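Local coordinates for protein alpha-/beta-galactoside alpha-2,3-sialyltransferase (Photobacterium phosphoreum, PDB 2ZWI) that acts as an alpha-2,3-sialyltransferase, probably moving sialic acid from a CMP-activated donor onto alpha- and beta-galactosides, and here holds the nucleotide CMP, at residues G241-T246 against H281-Y286; Q251-L256 against I291-M296; F337-S342 against K367-L372; G81-A86 against S114-R119. One frame throughout, in Å; residues are numbered along the deposited sequence.

Contact 1: residues G241-T246 against H281-Y286; sequences GTNSGT and HPSATY. With C5P (cytidine-5'-monophosphate), chain C.
Two loops that leave neighbouring strands of one parallel sheet, 241-246 and 281-286, meet beside the bound nucleotide and illustrate how a GT-B transferase builds its donor site from strand-end loops. The direct bonds to CMP come first. Gly241 O accepts the cytosine amine, N4 of C5P, at 2.9 Å, and His281 NE2 donates to phosphate oxygen O2P of C5P at 2.8 Å with a nearly straight N-H (166°). At the other ring nitrogen, ND1 of His281 takes the N-H of Ser283 at 3.1 Å, almost in the ring plane, within a type I turn from His281 to Ala284.

Other polar links tie loop to loop. Asn243 folds its CG into the crowded position between backbone N and carbonyl carbon (chi1 56°), which sets ND2 over one face of the His281 ring, near the rim, and lets it reach Ser283 OG at 2.9 Å in a weak, bent bond. A water donates to Thr242 O and accepts from His281 N. Within its own loop, Asn243 uses OD1 to accept from Gly245 N, an Asx turn.

Apolar contact comes from Ala284, whose CB lies 3.9 Å from Asn243 CB, while Tyr286 stands at the 242-244 backbone, its OH bonded to Ala247 O. Beside the base, Pro282 CD comes within 3.4 Å of N1 of C5P.

Because ND1 is occupied as an acceptor, the proton of His281 most likely sits on NE2, and the fixed ring offers it to the phosphate, consistent with a role in holding that negative charge.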
loop_
_atom_site.group_PDB
_atom_site.type_symbol
_atom_site.label_atom_id
_atom_site.label_comp_id
_atom_site.label_asym_id
_atom_site.label_seq_id
_atom_site.Cartn_x
_atom_site.Cartn_y
_atom_site.Cartn_z
ATOM N N GLY A 241 -13.825 3.383 7.712
ATOM C CA GLY A 241 -13.623 4.464 8.659
ATOM C C GLY A 241 -12.298 5.192 8.492
ATOM O O GLY A 241 -11.362 4.689 7.855
ATOM N N THR A 242 -12.223 6.385 9.079
ATOM C CA THR A 242 -10.980 7.138 9.101
ATOM C C THR A 242 -10.616 7.478 10.557
ATOM O O THR A 242 -11.241 6.955 11.485
ATOM C CB THR A 242 -11.041 8.390 8.172
ATOM O OG1 THR A 242 -9.737 8.961 8.061
ATOM C CG2 THR A 242 -12.020 9.448 8.714
ATOM N N ASN A 243 -9.608 8.330 10.757
ATOM C CA ASN A 243 -9.266 8.797 12.101
ATOM C C ASN A 243 -9.489 10.316 12.263
ATOM O O ASN A 243 -9.909 11.006 11.314
ATOM C CB ASN A 243 -7.837 8.370 12.493
ATOM C CG ASN A 243 -6.789 8.849 11.505
ATOM O OD1 ASN A 243 -6.766 10.017 11.125
ATOM N ND2 ASN A 243 -5.912 7.947 11.086
ATOM N N SER A 244 -9.206 10.838 13.454
ATOM C CA SER A 244 -9.517 12.244 13.770
ATOM C C SER A 244 -8.747 13.276 12.926
ATOM O O SER A 244 -9.118 14.447 12.883
ATOM C CB SER A 244 -9.331 12.502 15.268
ATOM O OG SER A 244 -8.018 12.171 15.662
ATOM N N GLY A 245 -7.692 12.846 12.240
ATOM C CA GLY A 245 -6.985 13.721 11.301
ATOM C C GLY A 245 -7.816 14.093 10.078
ATOM O O GLY A 245 -7.505 15.063 9.377
ATOM N N THR A 246 -8.867 13.315 9.812
ATOM C CA THR A 246 -9.728 13.510 8.637
ATOM C C THR A 246 -11.175 13.822 9.023
ATOM O O THR A 246 -11.812 14.688 8.403
ATOM C CB THR A 246 -9.708 12.277 7.709
ATOM O OG1 THR A 246 -8.389 12.094 7.180
ATOM C CG2 THR A 246 -10.675 12.441 6.554
ATOM N N HIS A 281 -10.293 2.564 10.979
ATOM C CA HIS A 281 -8.908 2.858 10.651
ATOM C C HIS A 281 -8.026 2.297 11.777
ATOM O O HIS A 281 -8.395 2.416 12.933
ATOM C CB HIS A 281 -8.742 4.380 10.523
ATOM C CG HIS A 281 -7.450 4.810 9.899
ATOM N ND1 HIS A 281 -6.239 4.708 10.548
ATOM C CD2 HIS A 281 -7.188 5.380 8.698
ATOM C CE1 HIS A 281 -5.283 5.178 9.763
ATOM N NE2 HIS A 281 -5.833 5.588 8.633
ATOM N N PRO A 282 -6.887 1.645 11.438
ATOM C CA PRO A 282 -5.941 1.079 12.410
ATOM C C PRO A 282 -5.500 2.028 13.529
ATOM O O PRO A 282 -5.233 1.571 14.642
ATOM C CB PRO A 282 -4.746 0.695 11.537
ATOM C CG PRO A 282 -5.375 0.324 10.245
ATOM C CD PRO A 282 -6.443 1.371 10.056
ATOM N N SER A 283 -5.419 3.324 13.252
ATOM C CA SER A 283 -5.029 4.273 14.303
ATOM C C SER A 283 -6.194 5.032 14.985
ATOM O O SER A 283 -5.962 5.773 15.948
ATOM C CB SER A 283 -3.932 5.227 13.794
ATOM O OG SER A 283 -4.448 6.153 12.859
ATOM N N ALA A 284 -7.439 4.822 14.540
ATOM C CA ALA A 284 -8.588 5.486 15.187
ATOM C C ALA A 284 -8.925 4.882 16.562
ATOM O O ALA A 284 -8.826 3.661 16.770
ATOM C CB ALA A 284 -9.817 5.488 14.282
ATOM N N THR A 285 -9.333 5.756 17.483
ATOM C CA THR A 285 -9.676 5.345 18.844
ATOM C C THR A 285 -11.120 5.715 19.204
ATOM O O THR A 285 -11.542 5.577 20.354
ATOM C CB THR A 285 -8.646 5.887 19.880
ATOM O OG1 THR A 285 -9.290 6.166 21.128
ATOM C CG2 THR A 285 -7.996 7.149 19.376
ATOM N N TYR A 286 -11.883 6.182 18.218
ATOM C CA TYR A 286 -13.304 6.454 18.444
ATOM C C TYR A 286 -14.254 5.438 17.785
ATOM O O TYR A 286 -15.448 5.715 17.667
ATOM C CB TYR A 286 -13.685 7.905 18.059
ATOM C CG TYR A 286 -13.275 8.380 16.660
ATOM C CD1 TYR A 286 -13.196 7.500 15.576
ATOM C CD2 TYR A 286 -13.015 9.725 16.423
ATOM C CE1 TYR A 286 -12.851 7.953 14.305
ATOM C CE2 TYR A 286 -12.668 10.184 15.166
ATOM C CZ TYR A 286 -12.577 9.287 14.116
ATOM O OH TYR A 286 -12.240 9.745 12.874
HETATM O O3P C5P C . -6.764 5.845 5.130
HETATM P P C5P C . -5.291 5.741 5.018
HETATM O O1P C5P C . -4.893 6.272 3.675
HETATM O O2P C5P C . -4.660 6.372 6.230
HETATM O "O5'" C5P C . -4.975 4.174 5.028
HETATM C "C5'" C5P C . -3.654 3.666 5.196
HETATM C "C4'" C5P C . -3.771 2.178 5.483
HETATM O "O4'" C5P C . -4.559 1.955 6.668
HETATM C "C3'" C5P C . -4.533 1.448 4.386
HETATM O "O3'" C5P C . -3.675 1.059 3.321
HETATM C "C2'" C5P C . -5.074 0.241 5.106
HETATM O "O2'" C5P C . -4.022 -0.691 5.380
HETATM C "C1'" C5P C . -5.411 0.811 6.467
HETATM N N1 C5P C . -6.823 1.151 6.683
HETATM C C2 C5P C . -7.717 0.108 7.006
HETATM N N3 C5P C . -9.012 0.377 7.264
HETATM C C4 C5P C . -9.475 1.643 7.201
HETATM C C5 C5P C . -8.623 2.695 6.889
HETATM C C6 C5P C . -7.273 2.419 6.632
HETATM O O2 C5P C . -7.320 -1.077 7.035
HETATM N N4 C5P C . -10.781 1.869 7.478
HETATM O O HOH W 1 -12.305 4.539 11.849
#

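Contact 2: residues Q251-L256 against I291-M296; sequences QQIDIL and IDAHNM
His294 leaves the last turn of helix 287-294 with its CB directed at helix 249-259, and CG lies anti to the carbonyl carbon (chi1 -72°), so the imidazole reaches across to helix 249-259. From CG outward one face of the ring rests on Leu256: CB of Leu256 makes a CH-pi contact 3.6 Å from the ring centroid, displaced toward the CD2-NE2 side. ND1 of His294 has a weak hydrogen bond to Lys260 NZ. At the tip, NE2 donates to Ile253 O at 2.8 Å, meeting a lone pair in the carbonyl plane although the N-H is bent to 150°; CG2 of Ile253 also lies 3.5 Å from NE2 of His294.

Both helices belong to the same parallel-sheet domain of this GT-B fold, 249-259 packing on strand 236-240 and the 291-296 segment on strand 275-279. A Schellman motif with positive phi at Asn295 turns the chain after the second helix, Met296 N reaching back to Ile291 O.

That turn brings Met296 to Leu256: its chain bends at chi3, and SD meets Leu256 CD1 tip to tip at 3.7 Å. Nearer the surface, Ala293 CB packs on Ile253 CG1 at 3.9 Å.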
loop_
_atom_site.group_PDB
_atom_site.type_symbol
_atom_site.label_atom_id
_atom_site.label_comp_id
_atom_site.label_asym_id
_atom_site.label_seq_id
_atom_site.Cartn_x
_atom_site.Cartn_y
_atom_site.Cartn_z
ATOM N N GLN A 251 -19.279 12.974 12.629
ATOM C CA GLN A 251 -19.431 13.180 11.180
ATOM C C GLN A 251 -19.611 11.850 10.448
ATOM O O GLN A 251 -20.440 11.738 9.546
ATOM C CB GLN A 251 -18.263 13.969 10.614
ATOM C CG GLN A 251 -18.273 15.461 10.993
ATOM C CD GLN A 251 -16.939 16.136 10.722
ATOM O OE1 GLN A 251 -16.839 17.364 10.744
ATOM N NE2 GLN A 251 -15.905 15.339 10.461
ATOM N N GLN A 252 -18.860 10.834 10.878
ATOM C CA GLN A 252 -19.018 9.480 10.349
ATOM C C GLN A 252 -20.364 8.819 10.732
ATOM O O GLN A 252 -20.963 8.116 9.916
ATOM C CB GLN A 252 -17.818 8.616 10.742
ATOM C CG GLN A 252 -16.542 9.067 10.009
ATOM C CD GLN A 252 -15.285 8.432 10.533
ATOM O OE1 GLN A 252 -14.906 7.341 10.110
ATOM N NE2 GLN A 252 -14.605 9.128 11.438
ATOM N N ILE A 253 -20.823 9.057 11.960
ATOM C CA ILE A 253 -22.160 8.619 12.403
ATOM C C ILE A 253 -23.236 9.257 11.531
ATOM O O ILE A 253 -24.172 8.578 11.091
ATOM C CB ILE A 253 -22.411 8.956 13.905
ATOM C CG1 ILE A 253 -21.597 8.031 14.815
ATOM C CG2 ILE A 253 -23.898 8.829 14.277
ATOM C CD1 ILE A 253 -21.298 8.645 16.202
ATOM N N ASP A 254 -23.094 10.558 11.274
ATOM C CA ASP A 254 -24.034 11.307 10.431
ATOM C C ASP A 254 -24.075 10.797 8.981
ATOM O O ASP A 254 -25.159 10.665 8.389
ATOM C CB ASP A 254 -23.706 12.803 10.449
ATOM C CG ASP A 254 -24.066 13.484 11.778
ATOM O OD1 ASP A 254 -23.638 14.646 11.948
ATOM O OD2 ASP A 254 -24.765 12.884 12.642
ATOM N N ILE A 255 -22.895 10.524 8.426
ATOM C CA ILE A 255 -22.760 9.916 7.089
ATOM C C ILE A 255 -23.507 8.590 7.030
ATOM O O ILE A 255 -24.193 8.312 6.060
ATOM C CB ILE A 255 -21.284 9.674 6.684
ATOM C CG1 ILE A 255 -20.568 10.994 6.412
ATOM C CG2 ILE A 255 -21.184 8.783 5.418
ATOM C CD1 ILE A 255 -19.069 10.891 6.502
ATOM N N LEU A 256 -23.347 7.768 8.055
ATOM C CA LEU A 256 -24.050 6.492 8.115
ATOM C C LEU A 256 -25.572 6.635 8.250
ATOM O O LEU A 256 -26.318 5.802 7.702
ATOM C CB LEU A 256 -23.486 5.612 9.216
ATOM C CG LEU A 256 -22.227 4.882 8.780
ATOM C CD1 LEU A 256 -21.396 4.505 10.012
ATOM C CD2 LEU A 256 -22.564 3.674 7.906
ATOM N N ILE A 291 -19.663 2.435 15.941
ATOM C CA ILE A 291 -20.214 1.071 15.873
ATOM C C ILE A 291 -21.503 0.916 16.679
ATOM O O ILE A 291 -22.436 0.231 16.256
ATOM C CB ILE A 291 -19.167 0.002 16.329
ATOM C CG1 ILE A 291 -18.102 -0.204 15.255
ATOM C CG2 ILE A 291 -19.831 -1.341 16.638
ATOM C CD1 ILE A 291 -16.837 -0.894 15.771
ATOM N N ASP A 292 -21.546 1.563 17.835
ATOM C CA ASP A 292 -22.691 1.466 18.726
ATOM C C ASP A 292 -23.864 2.248 18.176
ATOM O O ASP A 292 -25.002 1.766 18.199
ATOM C CB ASP A 292 -22.331 1.995 20.118
ATOM C CG ASP A 292 -21.468 1.027 20.906
ATOM O OD1 ASP A 292 -21.358 -0.162 20.507
ATOM O OD2 ASP A 292 -20.904 1.463 21.937
ATOM N N ALA A 293 -23.582 3.452 17.675
ATOM C CA ALA A 293 -24.626 4.344 17.175
ATOM C C ALA A 293 -25.375 3.736 15.997
ATOM O O ALA A 293 -26.515 4.145 15.711
ATOM C CB ALA A 293 -24.047 5.700 16.807
ATOM N N HIS A 294 -24.752 2.756 15.334
ATOM C CA HIS A 294 -25.342 2.139 14.147
ATOM C C HIS A 294 -25.545 0.614 14.141
ATOM O O HIS A 294 -26.003 0.055 13.135
ATOM C CB HIS A 294 -24.642 2.626 12.880
ATOM C CG HIS A 294 -24.972 4.041 12.538
ATOM N ND1 HIS A 294 -26.227 4.428 12.118
ATOM C CD2 HIS A 294 -24.228 5.170 12.591
ATOM C CE1 HIS A 294 -26.237 5.731 11.911
ATOM N NE2 HIS A 294 -25.035 6.204 12.187
ATOM N N ASN A 295 -25.236 -0.044 15.253
ATOM C CA ASN A 295 -25.344 -1.505 15.351
ATOM C C ASN A 295 -24.683 -2.231 14.184
ATOM O O ASN A 295 -25.302 -3.046 13.497
ATOM C CB ASN A 295 -26.801 -1.947 15.501
ATOM C CG ASN A 295 -27.375 -1.583 16.843
ATOM O OD1 ASN A 295 -26.655 -1.155 17.751
ATOM N ND2 ASN A 295 -28.680 -1.748 16.981
ATOM N N MET A 296 -23.411 -1.928 13.980
ATOM C CA MET A 296 -22.665 -2.485 12.867
ATOM C C MET A 296 -21.806 -3.646 13.336
ATOM O O MET A 296 -21.335 -3.663 14.468
ATOM C CB MET A 296 -21.800 -1.398 12.243
ATOM C CG MET A 296 -22.620 -0.356 11.488
ATOM S SD MET A 296 -21.592 0.947 10.843
ATOM C CE MET A 296 -20.905 1.598 12.348
#

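Contact 3: residues F337-S342 against K367-L372; sequences FIFYKS and KLISDL
Strand 334-340 runs parallel to 366-368, the last strand of the six-stranded sheet in this Rossmann-like half of the GT-B fold. The pairing follows the parallel pattern, in which one residue bonds to both neighbours of the residue opposite: Lys367 N donates to Ile338 O at 2.9 Å, nearly along the C=O axis, and Lys367 O accepts from Tyr340 N. Ile369 N then reaches Tyr340 O at 3.1 Å from above the carbonyl plane, just as the chain leaves the strand for a short 3-10 turn.

Phe339 and Lys367 share one face of the sheet. With CG beside its backbone N (chi1 -81°), the Phe339 ring swings across to the edge strand and takes CB of Lys367 over its centre, a CH-pi contact of 3.5 Å. The Lys367 chain bends away at chi2, and its NZ bonds to Asn364 O. Leu372 CD1 closes on CE1 of Phe339 at 3.6 Å, while Ile255 of helix 249-259 also packs against this ring.

On the other face lie Tyr340, which leans on helix 350-357, and Leu368, whose CD2 touches Ser342 O at 3.6 Å. The 3-10 turn folds back on its own strand: Asp371 OD1 accepts Leu368 N at 3.0 Å, from above the carboxylate plane.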
loop_
_atom_site.group_PDB
_atom_site.type_symbol
_atom_site.label_atom_id
_atom_site.label_comp_id
_atom_site.label_asym_id
_atom_site.label_seq_id
_atom_site.Cartn_x
_atom_site.Cartn_y
_atom_site.Cartn_z
ATOM N N PHE A 337 -20.160 5.408 -2.205
ATOM C CA PHE A 337 -19.876 6.820 -1.913
ATOM C C PHE A 337 -18.516 6.939 -1.226
ATOM O O PHE A 337 -18.094 6.010 -0.538
ATOM C CB PHE A 337 -20.968 7.443 -1.018
ATOM C CG PHE A 337 -21.214 6.696 0.277
ATOM C CD1 PHE A 337 -20.433 6.948 1.404
ATOM C CD2 PHE A 337 -22.219 5.736 0.362
ATOM C CE1 PHE A 337 -20.647 6.258 2.595
ATOM C CE2 PHE A 337 -22.440 5.040 1.550
ATOM C CZ PHE A 337 -21.650 5.306 2.667
ATOM N N ILE A 338 -17.821 8.058 -1.436
ATOM C CA ILE A 338 -16.654 8.400 -0.613
ATOM C C ILE A 338 -16.776 9.837 -0.110
ATOM O O ILE A 338 -17.039 10.754 -0.893
ATOM C CB ILE A 338 -15.295 8.234 -1.356
ATOM C CG1 ILE A 338 -15.164 6.848 -2.005
ATOM C CG2 ILE A 338 -14.134 8.446 -0.391
ATOM C CD1 ILE A 338 -13.821 6.652 -2.752
ATOM N N PHE A 339 -16.607 10.021 1.197
ATOM C CA PHE A 339 -16.583 11.355 1.790
ATOM C C PHE A 339 -15.163 11.810 2.031
ATOM O O PHE A 339 -14.322 11.052 2.520
ATOM C CB PHE A 339 -17.371 11.426 3.098
ATOM C CG PHE A 339 -18.854 11.584 2.899
ATOM C CD1 PHE A 339 -19.476 12.809 3.139
ATOM C CD2 PHE A 339 -19.622 10.513 2.446
ATOM C CE1 PHE A 339 -20.850 12.962 2.940
ATOM C CE2 PHE A 339 -20.987 10.661 2.236
ATOM C CZ PHE A 339 -21.605 11.881 2.490
ATOM N N TYR A 340 -14.925 13.066 1.694
ATOM C CA TYR A 340 -13.621 13.680 1.853
ATOM C C TYR A 340 -13.717 14.919 2.746
ATOM O O TYR A 340 -14.698 15.663 2.691
ATOM C CB TYR A 340 -13.080 14.097 0.487
ATOM C CG TYR A 340 -12.923 12.973 -0.518
ATOM C CD1 TYR A 340 -13.981 12.601 -1.353
ATOM C CD2 TYR A 340 -11.709 12.284 -0.636
ATOM C CE1 TYR A 340 -13.829 11.573 -2.294
ATOM C CE2 TYR A 340 -11.549 11.261 -1.568
ATOM C CZ TYR A 340 -12.610 10.915 -2.395
ATOM O OH TYR A 340 -12.451 9.908 -3.325
ATOM N N LYS A 341 -12.690 15.131 3.566
ATOM C CA LYS A 341 -12.477 16.410 4.233
ATOM C C LYS A 341 -11.854 17.302 3.169
ATOM O O LYS A 341 -10.704 17.079 2.752
ATOM C CB LYS A 341 -11.526 16.226 5.422
ATOM C CG LYS A 341 -11.036 17.503 6.100
ATOM C CD LYS A 341 -9.686 17.225 6.749
ATOM C CE LYS A 341 -9.165 18.389 7.583
ATOM N NZ LYS A 341 -7.912 17.973 8.309
ATOM N N SER A 342 -12.634 18.269 2.688
ATOM C CA SER A 342 -12.207 19.156 1.598
ATOM C C SER A 342 -13.071 20.410 1.533
ATOM O O SER A 342 -14.062 20.524 2.255
ATOM C CB SER A 342 -12.275 18.433 0.260
ATOM O OG SER A 342 -11.763 19.245 -0.780
ATOM N N LYS A 367 -18.481 12.938 -2.254
ATOM C CA LYS A 367 -19.175 13.833 -1.341
ATOM C C LYS A 367 -18.192 14.492 -0.370
ATOM O O LYS A 367 -17.119 13.949 -0.085
ATOM C CB LYS A 367 -20.278 13.057 -0.595
ATOM C CG LYS A 367 -21.601 12.833 -1.400
ATOM C CD LYS A 367 -21.443 11.805 -2.518
ATOM C CE LYS A 367 -22.713 11.498 -3.306
ATOM N NZ LYS A 367 -23.259 12.627 -4.121
ATOM N N LEU A 368 -18.549 15.676 0.118
ATOM C CA LEU A 368 -17.735 16.390 1.101
ATOM C C LEU A 368 -18.400 16.318 2.470
ATOM O O LEU A 368 -19.623 16.291 2.565
ATOM C CB LEU A 368 -17.545 17.861 0.706
ATOM C CG LEU A 368 -16.928 18.241 -0.640
ATOM C CD1 LEU A 368 -18.020 18.473 -1.664
ATOM C CD2 LEU A 368 -16.086 19.493 -0.491
ATOM N N ILE A 369 -17.593 16.302 3.529
ATOM C CA ILE A 369 -18.127 16.228 4.893
ATOM C C ILE A 369 -18.999 17.456 5.219
ATOM O O ILE A 369 -19.930 17.374 6.022
ATOM C CB ILE A 369 -17.005 15.995 5.953
ATOM C CG1 ILE A 369 -16.388 14.598 5.779
ATOM C CG2 ILE A 369 -17.550 16.146 7.362
ATOM C CD1 ILE A 369 -15.025 14.398 6.468
ATOM N N SER A 370 -18.705 18.574 4.561
ATOM C CA SER A 370 -19.503 19.799 4.678
ATOM C C SER A 370 -20.914 19.659 4.084
ATOM O O SER A 370 -21.787 20.490 4.351
ATOM C CB SER A 370 -18.771 20.955 4.003
ATOM O OG SER A 370 -18.476 20.617 2.661
ATOM N N ASP A 371 -21.130 18.609 3.290
ATOM C CA ASP A 371 -22.443 18.311 2.703
ATOM C C ASP A 371 -23.496 17.857 3.726
ATOM O O ASP A 371 -24.689 17.833 3.417
ATOM C CB ASP A 371 -22.323 17.300 1.547
ATOM C CG ASP A 371 -21.608 17.881 0.323
ATOM O OD1 ASP A 371 -21.135 17.087 -0.525
ATOM O OD2 ASP A 371 -21.516 19.132 0.207
ATOM N N LEU A 372 -23.062 17.488 4.931
ATOM C CA LEU A 372 -23.991 17.377 6.067
ATOM C C LEU A 372 -23.530 18.141 7.321
ATOM O O LEU A 372 -22.809 17.634 8.188
ATOM C CB LEU A 372 -24.397 15.920 6.391
ATOM C CG LEU A 372 -23.541 14.643 6.334
ATOM C CD1 LEU A 372 -23.702 13.955 4.981
ATOM C CD2 LEU A 372 -22.063 14.843 6.713
#

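Contact 4: residues G81-A86 against S114-R119; sequences GNTLWA and SAEYVR
A leucine methyl lies squarely on a charged plane here: CD1 of Leu84 sits over the centre of the Arg119 guanidinium, 3.8 Å from its CZ. The contact belongs to the seven-stranded parallel sheet of the other Rossmann-like domain of this GT-B enzyme, where the turn after strand 74-82 meets the start of helix 114-125, which follows the adjacent strand 104-110.

Arg119 reaches the leucine by an extended chain from CG to NE, crossing Leu84 at about a right angle. NH1 of the guanidinium is bonded to Asn154 OD1. The same Asn154 donates from ND2 to Leu84 O, so one amide is linked to both partners.

Glu116 makes the polar link. Its chain bends at chi2 (87°) and turns the carboxylate to the turn, where OE1 accepts Leu84 N at 3.0 Å in a weak, bent bond (131°). OE1 also receives the N-H of Asp112, and OE2 is weakly bonded to Gly113 N. These backbone donors around a buried carboxylate would be expected to favour its ionised form.

Within the turn, Asn82 OD1 takes Trp85 N at 3.1 Å, an Asx motif that spans the start of the type I turn from Thr83 to Ala86, while its ND2 bonds to Asp10 and Asp112. Leu84 holds CG anti to its backbone N (chi1 -173°) and so sends its two methyls to different partners on the helix: CD1 to the arginine, CD2 to Ala115 CB at 3.8 Å.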
loop_
_atom_site.group_PDB
_atom_site.type_symbol
_atom_site.label_atom_id
_atom_site.label_comp_id
_atom_site.label_asym_id
_atom_site.label_seq_id
_atom_site.Cartn_x
_atom_site.Cartn_y
_atom_site.Cartn_z
ATOM N N GLY A 81 11.296 -2.620 -0.860
ATOM C CA GLY A 81 10.976 -1.470 -0.014
ATOM C C GLY A 81 9.659 -0.779 -0.308
ATOM O O GLY A 81 8.820 -1.287 -1.049
ATOM N N ASN A 82 9.503 0.397 0.292
ATOM C CA ASN A 82 8.305 1.216 0.229
ATOM C C ASN A 82 8.663 2.443 -0.614
ATOM O O ASN A 82 9.593 3.168 -0.277
ATOM C CB ASN A 82 7.934 1.591 1.677
ATOM C CG ASN A 82 6.790 2.577 1.776
ATOM O OD1 ASN A 82 6.766 3.588 1.085
ATOM N ND2 ASN A 82 5.840 2.292 2.667
ATOM N N THR A 83 7.946 2.658 -1.717
ATOM C CA THR A 83 8.253 3.737 -2.663
ATOM C C THR A 83 8.306 5.131 -1.997
ATOM O O THR A 83 9.292 5.835 -2.145
ATOM C CB THR A 83 7.283 3.721 -3.865
ATOM O OG1 THR A 83 7.207 2.386 -4.388
ATOM C CG2 THR A 83 7.769 4.652 -4.962
ATOM N N LEU A 84 7.268 5.510 -1.250
ATOM C CA LEU A 84 7.276 6.795 -0.551
ATOM C C LEU A 84 8.522 6.923 0.344
ATOM O O LEU A 84 9.141 7.974 0.419
ATOM C CB LEU A 84 6.007 6.959 0.297
ATOM C CG LEU A 84 5.772 8.320 0.973
ATOM C CD1 LEU A 84 5.620 9.428 -0.076
ATOM C CD2 LEU A 84 4.549 8.233 1.864
ATOM N N TRP A 85 8.870 5.826 1.008
ATOM C CA TRP A 85 9.995 5.768 1.924
ATOM C C TRP A 85 11.239 5.179 1.260
ATOM O O TRP A 85 12.006 4.442 1.879
ATOM C CB TRP A 85 9.589 4.968 3.165
ATOM C CG TRP A 85 8.536 5.677 3.956
ATOM C CD1 TRP A 85 7.224 5.317 4.100
ATOM C CD2 TRP A 85 8.698 6.904 4.675
ATOM N NE1 TRP A 85 6.567 6.233 4.887
ATOM C CE2 TRP A 85 7.450 7.217 5.252
ATOM C CE3 TRP A 85 9.785 7.762 4.899
ATOM C CZ2 TRP A 85 7.256 8.352 6.040
ATOM C CZ3 TRP A 85 9.597 8.890 5.686
ATOM C CH2 TRP A 85 8.340 9.177 6.247
ATOM N N ALA A 86 11.442 5.526 -0.007
ATOM C CA ALA A 86 12.634 5.089 -0.741
ATOM C C ALA A 86 13.921 5.460 0.009
ATOM O O ALA A 86 14.957 4.837 -0.201
ATOM C CB ALA A 86 12.648 5.692 -2.148
ATOM N N SER A 114 -2.149 5.979 -0.842
ATOM C CA SER A 114 -2.664 7.127 -1.581
ATOM C C SER A 114 -1.646 8.254 -1.835
ATOM O O SER A 114 -1.796 9.022 -2.795
ATOM C CB SER A 114 -3.885 7.702 -0.848
ATOM O OG SER A 114 -3.486 8.352 0.341
ATOM N N ALA A 115 -0.637 8.365 -0.971
ATOM C CA ALA A 115 0.368 9.438 -1.070
ATOM C C ALA A 115 1.078 9.484 -2.423
ATOM O O ALA A 115 1.214 10.565 -3.005
ATOM C CB ALA A 115 1.385 9.354 0.072
ATOM N N GLU A 116 1.523 8.331 -2.936
ATOM C CA GLU A 116 2.158 8.306 -4.261
ATOM C C GLU A 116 1.226 8.859 -5.341
ATOM O O GLU A 116 1.675 9.548 -6.253
ATOM C CB GLU A 116 2.623 6.900 -4.657
ATOM C CG GLU A 116 3.906 6.438 -3.988
ATOM C CD GLU A 116 3.660 5.767 -2.638
ATOM O OE1 GLU A 116 4.479 4.902 -2.233
ATOM O OE2 GLU A 116 2.644 6.092 -1.987
ATOM N N TYR A 117 -0.070 8.569 -5.211
ATOM C CA TYR A 117 -1.072 8.942 -6.221
ATOM C C TYR A 117 -1.479 10.407 -6.135
ATOM O O TYR A 117 -1.730 11.050 -7.162
ATOM C CB TYR A 117 -2.251 7.938 -6.216
ATOM C CG TYR A 117 -1.730 6.615 -6.723
ATOM C CD1 TYR A 117 -1.156 5.686 -5.850
ATOM C CD2 TYR A 117 -1.706 6.335 -8.092
ATOM C CE1 TYR A 117 -0.608 4.497 -6.327
ATOM C CE2 TYR A 117 -1.171 5.140 -8.573
ATOM C CZ TYR A 117 -0.617 4.239 -7.687
ATOM O OH TYR A 117 -0.077 3.074 -8.168
ATOM N N VAL A 118 -1.497 10.942 -4.916
ATOM C CA VAL A 118 -1.631 12.394 -4.704
ATOM C C VAL A 118 -0.432 13.135 -5.326
ATOM O O VAL A 118 -0.598 14.128 -6.047
ATOM C CB VAL A 118 -1.833 12.734 -3.197
ATOM C CG1 VAL A 118 -1.727 14.242 -2.941
ATOM C CG2 VAL A 118 -3.207 12.232 -2.728
ATOM N N ARG A 119 0.772 12.615 -5.084
ATOM C CA ARG A 119 1.977 13.187 -5.656
ATOM C C ARG A 119 2.026 13.085 -7.189
ATOM O O ARG A 119 2.422 14.049 -7.863
ATOM C CB ARG A 119 3.210 12.592 -4.975
ATOM C CG ARG A 119 3.329 13.079 -3.538
ATOM C CD ARG A 119 4.450 12.428 -2.762
ATOM N NE ARG A 119 4.441 12.888 -1.366
ATOM C CZ ARG A 119 5.534 13.191 -0.677
ATOM N NH1 ARG A 119 6.726 13.111 -1.250
ATOM N NH2 ARG A 119 5.440 13.592 0.577
#

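Overall arrangement
Along the chain contact 4 closes first, contacts 1 and 2 then interleave, and contact 3 comes last. Contact 4 belongs to the seven-stranded sheet domain; the other three belong to the domain of the six-stranded sheet. Contacts 1 and 2, with centres about 14 Å apart, follow the same two strands, 236-240 and 275-279, through loop and then helix, and Gln252 OE1 joins them by a probable bond to Thr242 N. Contact 3 borders both: Lys341 NZ reaches Gly245 O, and Gln251 packs on Ile369. Contact 4 lies about 20 Å from contact 1, centre to centre, across the cleft holding CMP, so the nucleotide site sits where the two domains face each other.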